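Local structure of BB_2cx5_001 (Thermus thermophilus, 3RI0) at residues R16-L21 with L144-A149; P123-A128 with A138-L143. The protein is a computationally designed epitope scaffold, built by backbone grafting on a Thermus thermophilus protein of the aminoacyl-tRNA editing domain family to present a linear HIV epitope. The protein carries 6 engineered substitutions. All coordinates share one frame; numbering follows the deposited sequence.

Both contacts draw on helix 140-147, contact 2 at its beginning and contact 1 at its end, and their centres lie about 10 Å apart. Each is partly buried. Contact 2 pairs Val125 with Ala138, the last strand residue before the helix, by two backbone hydrogen bonds, and packs Val125 on Leu143 of the helix. Contact 1, farther from the chain's centre, works through side chains, apolar ones among themselves and Arg16 against backbone carbonyls: Leu146 and Leu21 are buried, whereas Arg16, at the surface, makes two weak bonds to Leu146 O and a water link to Ala145 O. The two meet where His20 NE2 lies 2.7 Å from Glu142 OE2, a probable hydrogen bond, and where Leu21 packs on Ala138.

Contact 1 (R16-L21 with L144-A149); sequences RGFGHL and LALTGA
Leu146 lies against Phe18, and the two side chains slide past each other in opposite directions. CD2 of Leu146 sits over one face of the Phe18 ring, offset toward the rim and 3.8 Å from its centroid, a CH-pi contact; the CD1 branch instead meets Leu21 CD1 tip to tip at 4.0 Å. A branched leucine suits this place because its two methyls serve two neighbours, and Leu13 of helix 4-15 packs on it as well. Phe18 CZ also touches Ala145 CB, at 3.9 Å.

Arg16 CB lies 4.2 Å from Leu146 CD2. CG is anti to the carbonyl carbon (chi1 -64°), and further bends at chi2 and chi3 fold the chain, whose guanidinium reaches the end of helix 140-147. Helix 4-15 closes here in a Schellman motif, with Gly17 adopting the positive phi that a side chain would make strained. CZ faces Leu146 O at 3.3 Å. This oxygen lies oblique to the guanidinium, and the hydrogen bonds from NH1 (2.9 Å) and NH2 (3.1 Å) to Leu146 O are weak, with N-H...O angles of only 125° and 122°. Lying in the guanidinium plane, a water accepts weakly from NH2 and donates to Ala145 O at 2.6 Å.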
ATOM      1  N   ARG A  16       4.735  -3.209  15.449  1.00 24.05           N
ATOM      2  CA  ARG A  16       4.903  -4.465  14.722  1.00 24.14           C
ATOM      3  C   ARG A  16       6.319  -5.028  14.882  1.00 24.49           C
ATOM      4  O   ARG A  16       6.578  -6.172  14.506  1.00 23.44           O
ATOM      5  CB  ARG A  16       4.638  -4.245  13.232  1.00 25.67           C
ATOM      6  CG  ARG A  16       3.213  -3.821  12.876  1.00 28.15           C
ATOM      7  CD  ARG A  16       2.281  -4.994  13.041  1.00 28.51           C
ATOM      8  NE  ARG A  16       2.914  -6.194  12.509  1.00 32.93           N
ATOM      9  CZ  ARG A  16       2.538  -6.820  11.401  1.00 34.55           C
ATOM     10  NH1 ARG A  16       1.509  -6.364  10.695  1.00 35.33           N
ATOM     11  NH2 ARG A  16       3.204  -7.895  10.995  1.00 34.73           N
ATOM     12  N   GLY A  17       7.226  -4.219  15.427  1.00 23.05           N
ATOM     13  CA  GLY A  17       8.604  -4.647  15.587  1.00 21.65           C
ATOM     14  C   GLY A  17       9.497  -4.138  14.462  1.00 20.50           C
ATOM     15  O   GLY A  17      10.681  -4.474  14.401  1.00 20.15           O
ATOM     16  N   PHE A  18       8.933  -3.328  13.571  1.00 18.33           N
ATOM     17  CA  PHE A  18       9.682  -2.773  12.442  1.00 15.62           C
ATOM     18  C   PHE A  18       9.920  -1.284  12.643  1.00 16.38           C
ATOM     19  O   PHE A  18       9.727  -0.479  11.730  1.00 15.62           O
ATOM     20  CB  PHE A  18       8.918  -2.993  11.135  1.00 13.62           C
ATOM     21  CG  PHE A  18       8.852  -4.429  10.705  1.00 13.34           C
ATOM     22  CD1 PHE A  18       8.060  -5.345  11.398  1.00 13.26           C
ATOM     23  CD2 PHE A  18       9.599  -4.873   9.615  1.00 14.01           C
ATOM     24  CE1 PHE A  18       8.003  -6.677  11.011  1.00 11.23           C
ATOM     25  CE2 PHE A  18       9.553  -6.207   9.214  1.00 15.09           C
ATOM     26  CZ  PHE A  18       8.755  -7.115   9.917  1.00 13.69           C
ATOM     27  N   GLY A  19      10.347  -0.930  13.851  1.00 17.13           N
ATOM     28  CA  GLY A  19      10.591   0.460  14.187  1.00 17.25           C
ATOM     29  C   GLY A  19      11.778   1.082  13.488  1.00 16.51           C
ATOM     30  O   GLY A  19      11.957   2.292  13.553  1.00 18.25           O
ATOM     31  N   HIS A  20      12.606   0.284  12.823  1.00 16.93           N
ATOM     32  CA  HIS A  20      13.756   0.855  12.133  1.00 18.28           C
ATOM     33  C   HIS A  20      13.359   1.483  10.799  1.00 17.65           C
ATOM     34  O   HIS A  20      14.148   2.209  10.209  1.00 18.39           O
ATOM     35  CB  HIS A  20      14.840  -0.197  11.914  1.00 18.12           C
ATOM     36  CG  HIS A  20      14.427  -1.313  11.004  1.00 18.37           C
ATOM     37  ND1 HIS A  20      13.492  -2.260  11.364  1.00 18.42           N
ATOM     38  CD2 HIS A  20      14.847  -1.651   9.761  1.00 15.20           C
ATOM     39  CE1 HIS A  20      13.359  -3.136  10.385  1.00 16.48           C
ATOM     40  NE2 HIS A  20      14.171  -2.792   9.400  1.00 15.66           N
ATOM     41  N   LEU A  21      12.145   1.198  10.326  1.00 18.22           N
ATOM     42  CA  LEU A  21      11.653   1.798   9.082  1.00 18.90           C
ATOM     43  C   LEU A  21      11.095   3.151   9.518  1.00 17.58           C
ATOM     44  O   LEU A  21      10.341   3.217  10.491  1.00 16.30           O
ATOM     45  CB  LEU A  21      10.542   0.941   8.462  1.00 19.99           C
ATOM     46  CG  LEU A  21      10.949  -0.505   8.121  1.00 22.13           C
ATOM     47  CD1 LEU A  21       9.747  -1.281   7.578  1.00 22.37           C
ATOM     48  CD2 LEU A  21      12.066  -0.488   7.077  1.00 22.48           C
ATOM     49  N   LEU A 144       6.729  -7.898   2.728  1.00 19.55           N
ATOM     50  CA  LEU A 144       6.039  -9.182   2.815  1.00 21.05           C
ATOM     51  C   LEU A 144       5.912  -9.667   4.251  1.00 21.81           C
ATOM     52  O   LEU A 144       4.887 -10.245   4.622  1.00 21.39           O
ATOM     53  CB  LEU A 144       6.781 -10.247   1.995  1.00 21.88           C
ATOM     54  CG  LEU A 144       6.679 -10.164   0.473  1.00 23.68           C
ATOM     55  CD1 LEU A 144       7.616 -11.177  -0.173  1.00 24.05           C
ATOM     56  CD2 LEU A 144       5.229 -10.415   0.053  1.00 24.00           C
ATOM     57  N   ALA A 145       6.952  -9.443   5.056  1.00 21.53           N
ATOM     58  CA  ALA A 145       6.930  -9.870   6.452  1.00 22.18           C
ATOM     59  C   ALA A 145       5.924  -9.043   7.243  1.00 22.12           C
ATOM     60  O   ALA A 145       5.304  -9.533   8.177  1.00 23.67           O
ATOM     61  CB  ALA A 145       8.319  -9.732   7.073  1.00 22.47           C
ATOM     62  N   LEU A 146       5.774  -7.783   6.854  1.00 22.00           N
ATOM     63  CA  LEU A 146       4.858  -6.852   7.508  1.00 22.18           C
ATOM     64  C   LEU A 146       3.408  -7.150   7.193  1.00 22.75           C
ATOM     65  O   LEU A 146       2.549  -7.185   8.074  1.00 23.21           O
ATOM     66  CB  LEU A 146       5.139  -5.423   7.043  1.00 20.62           C
ATOM     67  CG  LEU A 146       6.116  -4.537   7.794  1.00 21.53           C
ATOM     68  CD1 LEU A 146       6.356  -3.274   6.978  1.00 20.48           C
ATOM     69  CD2 LEU A 146       5.543  -4.201   9.168  1.00 20.61           C
ATOM     70  N   THR A 147       3.142  -7.342   5.911  1.00 22.54           N
ATOM     71  CA  THR A 147       1.795  -7.580   5.426  1.00 21.81           C
ATOM     72  C   THR A 147       1.379  -9.047   5.397  1.00 21.47           C
ATOM     73  O   THR A 147       0.188  -9.358   5.403  1.00 21.92           O
ATOM     74  CB  THR A 147       1.655  -7.013   4.010  1.00 22.67           C
ATOM     75  OG1 THR A 147       2.543  -7.717   3.134  1.00 20.26           O
ATOM     76  CG2 THR A 147       2.018  -5.533   3.991  1.00 21.77           C
ATOM     77  N   GLY A 148       2.355  -9.950   5.365  1.00 20.85           N
ATOM     78  CA  GLY A 148       2.037 -11.367   5.288  1.00 20.48           C
ATOM     79  C   GLY A 148       1.351 -11.595   3.951  1.00 22.09           C
ATOM     80  O   GLY A 148       0.528 -12.499   3.786  1.00 20.39           O
ATOM     81  N   ALA A 149       1.699 -10.750   2.984  1.00 21.44           N
ATOM     82  CA  ALA A 149       1.108 -10.830   1.663  1.00 23.03           C
ATOM     83  C   ALA A 149       1.592 -12.028   0.853  1.00 23.78           C
ATOM     84  O   ALA A 149       2.706 -12.527   1.034  1.00 25.23           O
ATOM     85  CB  ALA A 149       1.389  -9.548   0.893  1.00 22.81           C
TER
HETATM   86  O   HOH W   1       5.162  -9.971  10.705  1.00 33.90           O

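Contact 2 (P123-A128 with A138-L143); sequences PEVWAA and ATPKEL
Val125 of strand 125-128 and Ala138, the last residue of strand 134-138, form an antiparallel hydrogen-bonded pair at a strand-to-helix junction, where a capping box opens helix 140-147. Val125 N donates to Ala138 O at 2.8 Å in an almost straight bond (174°), and Ala138 N returns a bond to Val125 O at 3.0 Å. Glu124 CA adds a CA-H...O contact to Ala138 O, so this carbonyl is approached by both residues.

The side chains of Val125 and Ala138 lie on the same face of the sheet. Beta-branched Val125 suits a buried strand position: CG1 is anti to the carbonyl carbon (chi1 -70°) and packs loosely near Pro140 CG, while CG2 lies 3.4 Å from Ala138 O, the oxygen that Val125 N bonds, and 4.2 Å from Leu143 CD2, joining strand to helix. Val48 of the adjoining strand 47-54 touches Val125 too. Pro140 suits the first turn of the helix, where its nitrogen has no hydrogen to donate and none is needed. Its CD lies 3.9 Å from Pro123 O, and Thr139 CG2 comes to 3.4 Å from the same oxygen.

Thr139, as N-cap, turns OG1 to accept a weak bond from Glu142 N at 3.3 Å. Glu142 reciprocates: its OE1 accepts from Thr139 N at 3.1 Å, using the anti lone pair, directed away from OE2.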
ATOM      1  N   PRO A 123      15.479  -3.415  -5.018  1.00 24.96           N
ATOM      2  CA  PRO A 123      16.223  -3.607  -3.770  1.00 24.93           C
ATOM      3  C   PRO A 123      15.441  -2.998  -2.606  1.00 24.21           C
ATOM      4  O   PRO A 123      15.646  -3.343  -1.443  1.00 25.06           O
ATOM      5  CB  PRO A 123      17.548  -2.893  -4.045  1.00 24.69           C
ATOM      6  CG  PRO A 123      17.165  -1.829  -5.017  1.00 25.33           C
ATOM      7  CD  PRO A 123      16.240  -2.564  -5.949  1.00 24.95           C
ATOM      8  N   GLU A 124      14.542  -2.077  -2.931  1.00 23.18           N
ATOM      9  CA  GLU A 124      13.699  -1.447  -1.924  1.00 22.46           C
ATOM     10  C   GLU A 124      12.556  -0.707  -2.601  1.00 20.81           C
ATOM     11  O   GLU A 124      12.673  -0.308  -3.757  1.00 20.28           O
ATOM     12  CB  GLU A 124      14.494  -0.472  -1.052  1.00 24.98           C
ATOM     13  CG  GLU A 124      14.405   0.961  -1.519  1.00 30.30           C
ATOM     14  CD  GLU A 124      15.684   1.454  -2.121  1.00 34.80           C
ATOM     15  OE1 GLU A 124      16.658   1.648  -1.357  1.00 38.81           O
ATOM     16  OE2 GLU A 124      15.723   1.642  -3.354  1.00 37.27           O
ATOM     17  N   VAL A 125      11.454  -0.529  -1.875  1.00 19.77           N
ATOM     18  CA  VAL A 125      10.274   0.155  -2.398  1.00 17.06           C
ATOM     19  C   VAL A 125       9.784   1.183  -1.377  1.00 17.30           C
ATOM     20  O   VAL A 125      10.179   1.144  -0.205  1.00 14.80           O
ATOM     21  CB  VAL A 125       9.127  -0.855  -2.701  1.00 16.41           C
ATOM     22  CG1 VAL A 125       9.483  -1.723  -3.901  1.00 16.72           C
ATOM     23  CG2 VAL A 125       8.884  -1.738  -1.498  1.00 17.40           C
ATOM     24  N   TRP A 126       8.932   2.101  -1.828  1.00 16.56           N
ATOM     25  CA  TRP A 126       8.376   3.139  -0.961  1.00 15.35           C
ATOM     26  C   TRP A 126       6.853   3.038  -0.882  1.00 15.44           C
ATOM     27  O   TRP A 126       6.155   3.131  -1.904  1.00 15.31           O
ATOM     28  CB  TRP A 126       8.775   4.523  -1.471  1.00 15.56           C
ATOM     29  CG  TRP A 126      10.255   4.767  -1.461  1.00 16.57           C
ATOM     30  CD1 TRP A 126      11.169   4.363  -2.398  1.00 16.49           C
ATOM     31  CD2 TRP A 126      11.001   5.437  -0.442  1.00 17.54           C
ATOM     32  NE1 TRP A 126      12.434   4.743  -2.024  1.00 17.74           N
ATOM     33  CE2 TRP A 126      12.362   5.404  -0.826  1.00 18.62           C
ATOM     34  CE3 TRP A 126      10.653   6.059   0.765  1.00 18.40           C
ATOM     35  CZ2 TRP A 126      13.376   5.979  -0.046  1.00 18.46           C
ATOM     36  CZ3 TRP A 126      11.655   6.629   1.539  1.00 18.85           C
ATOM     37  CH2 TRP A 126      13.005   6.583   1.129  1.00 19.64           C
ATOM     38  N   ALA A 127       6.344   2.866   0.335  1.00 13.37           N
ATOM     39  CA  ALA A 127       4.912   2.748   0.576  1.00 13.55           C
ATOM     40  C   ALA A 127       4.368   4.033   1.172  1.00 13.92           C
ATOM     41  O   ALA A 127       5.115   4.830   1.735  1.00 13.21           O
ATOM     42  CB  ALA A 127       4.633   1.584   1.527  1.00 14.07           C
ATOM     43  N   ALA A 128       3.058   4.217   1.066  1.00 12.74           N
ATOM     44  CA  ALA A 128       2.402   5.417   1.576  1.00 14.37           C
ATOM     45  C   ALA A 128       2.416   5.509   3.113  1.00 13.93           C
ATOM     46  O   ALA A 128       2.283   4.507   3.811  1.00 14.23           O
ATOM     47  CB  ALA A 128       0.975   5.475   1.058  1.00 15.34           C
ATOM     48  N   ALA A 138      11.226   0.282   2.455  1.00 16.53           N
ATOM     49  CA  ALA A 138      11.441  -1.041   3.003  1.00 17.36           C
ATOM     50  C   ALA A 138      11.819  -1.926   1.842  1.00 18.30           C
ATOM     51  O   ALA A 138      11.543  -1.584   0.693  1.00 20.25           O
ATOM     52  CB  ALA A 138      10.162  -1.554   3.659  1.00 17.82           C
ATOM     53  N   THR A 139      12.461  -3.052   2.123  1.00 18.36           N
ATOM     54  CA  THR A 139      12.813  -3.968   1.047  1.00 20.57           C
ATOM     55  C   THR A 139      11.559  -4.811   0.850  1.00 20.20           C
ATOM     56  O   THR A 139      10.714  -4.891   1.746  1.00 19.27           O
ATOM     57  CB  THR A 139      13.992  -4.894   1.427  1.00 20.41           C
ATOM     58  OG1 THR A 139      13.598  -5.749   2.511  1.00 22.32           O
ATOM     59  CG2 THR A 139      15.207  -4.073   1.860  1.00 19.20           C
ATOM     60  N   PRO A 140      11.397  -5.410  -0.337  1.00 21.08           N
ATOM     61  CA  PRO A 140      10.227  -6.243  -0.604  1.00 20.45           C
ATOM     62  C   PRO A 140      10.073  -7.333   0.450  1.00 20.50           C
ATOM     63  O   PRO A 140       8.960  -7.678   0.840  1.00 19.96           O
ATOM     64  CB  PRO A 140      10.532  -6.814  -1.977  1.00 20.68           C
ATOM     65  CG  PRO A 140      11.208  -5.669  -2.648  1.00 21.81           C
ATOM     66  CD  PRO A 140      12.176  -5.207  -1.574  1.00 22.88           C
ATOM     67  N   LYS A 141      11.202  -7.854   0.927  1.00 21.26           N
ATOM     68  CA  LYS A 141      11.186  -8.912   1.928  1.00 21.60           C
ATOM     69  C   LYS A 141      10.493  -8.430   3.193  1.00 20.51           C
ATOM     70  O   LYS A 141       9.677  -9.147   3.778  1.00 19.55           O
ATOM     71  CB  LYS A 141      12.615  -9.363   2.252  1.00 23.28           C
ATOM     72  CG  LYS A 141      12.730 -10.859   2.528  1.00 28.00           C
ATOM     73  CD  LYS A 141      14.113 -11.273   3.047  1.00 31.22           C
ATOM     74  CE  LYS A 141      14.183 -12.790   3.268  1.00 32.85           C
ATOM     75  NZ  LYS A 141      15.359 -13.247   4.069  1.00 32.24           N
ATOM     76  N   GLU A 142      10.822  -7.213   3.618  1.00 20.38           N
ATOM     77  CA  GLU A 142      10.215  -6.635   4.809  1.00 20.31           C
ATOM     78  C   GLU A 142       8.742  -6.379   4.559  1.00 20.83           C
ATOM     79  O   GLU A 142       7.901  -6.718   5.383  1.00 23.43           O
ATOM     80  CB  GLU A 142      10.918  -5.334   5.194  1.00 22.46           C
ATOM     81  CG  GLU A 142      12.370  -5.530   5.620  1.00 22.99           C
ATOM     82  CD  GLU A 142      13.070  -4.229   5.977  1.00 24.32           C
ATOM     83  OE1 GLU A 142      13.147  -3.327   5.114  1.00 22.21           O
ATOM     84  OE2 GLU A 142      13.547  -4.116   7.126  1.00 25.13           O
ATOM     85  N   LEU A 143       8.423  -5.790   3.415  1.00 20.52           N
ATOM     86  CA  LEU A 143       7.032  -5.506   3.081  1.00 19.73           C
ATOM     87  C   LEU A 143       6.202  -6.782   3.231  1.00 20.88           C
ATOM     88  O   LEU A 143       5.105  -6.749   3.795  1.00 20.28           O
ATOM     89  CB  LEU A 143       6.926  -4.958   1.647  1.00 18.43           C
ATOM     90  CG  LEU A 143       5.522  -4.550   1.175  1.00 20.50           C
ATOM     91  CD1 LEU A 143       4.953  -3.476   2.103  1.00 17.19           C
ATOM     92  CD2 LEU A 143       5.584  -4.036  -0.247  1.00 19.70           C
TER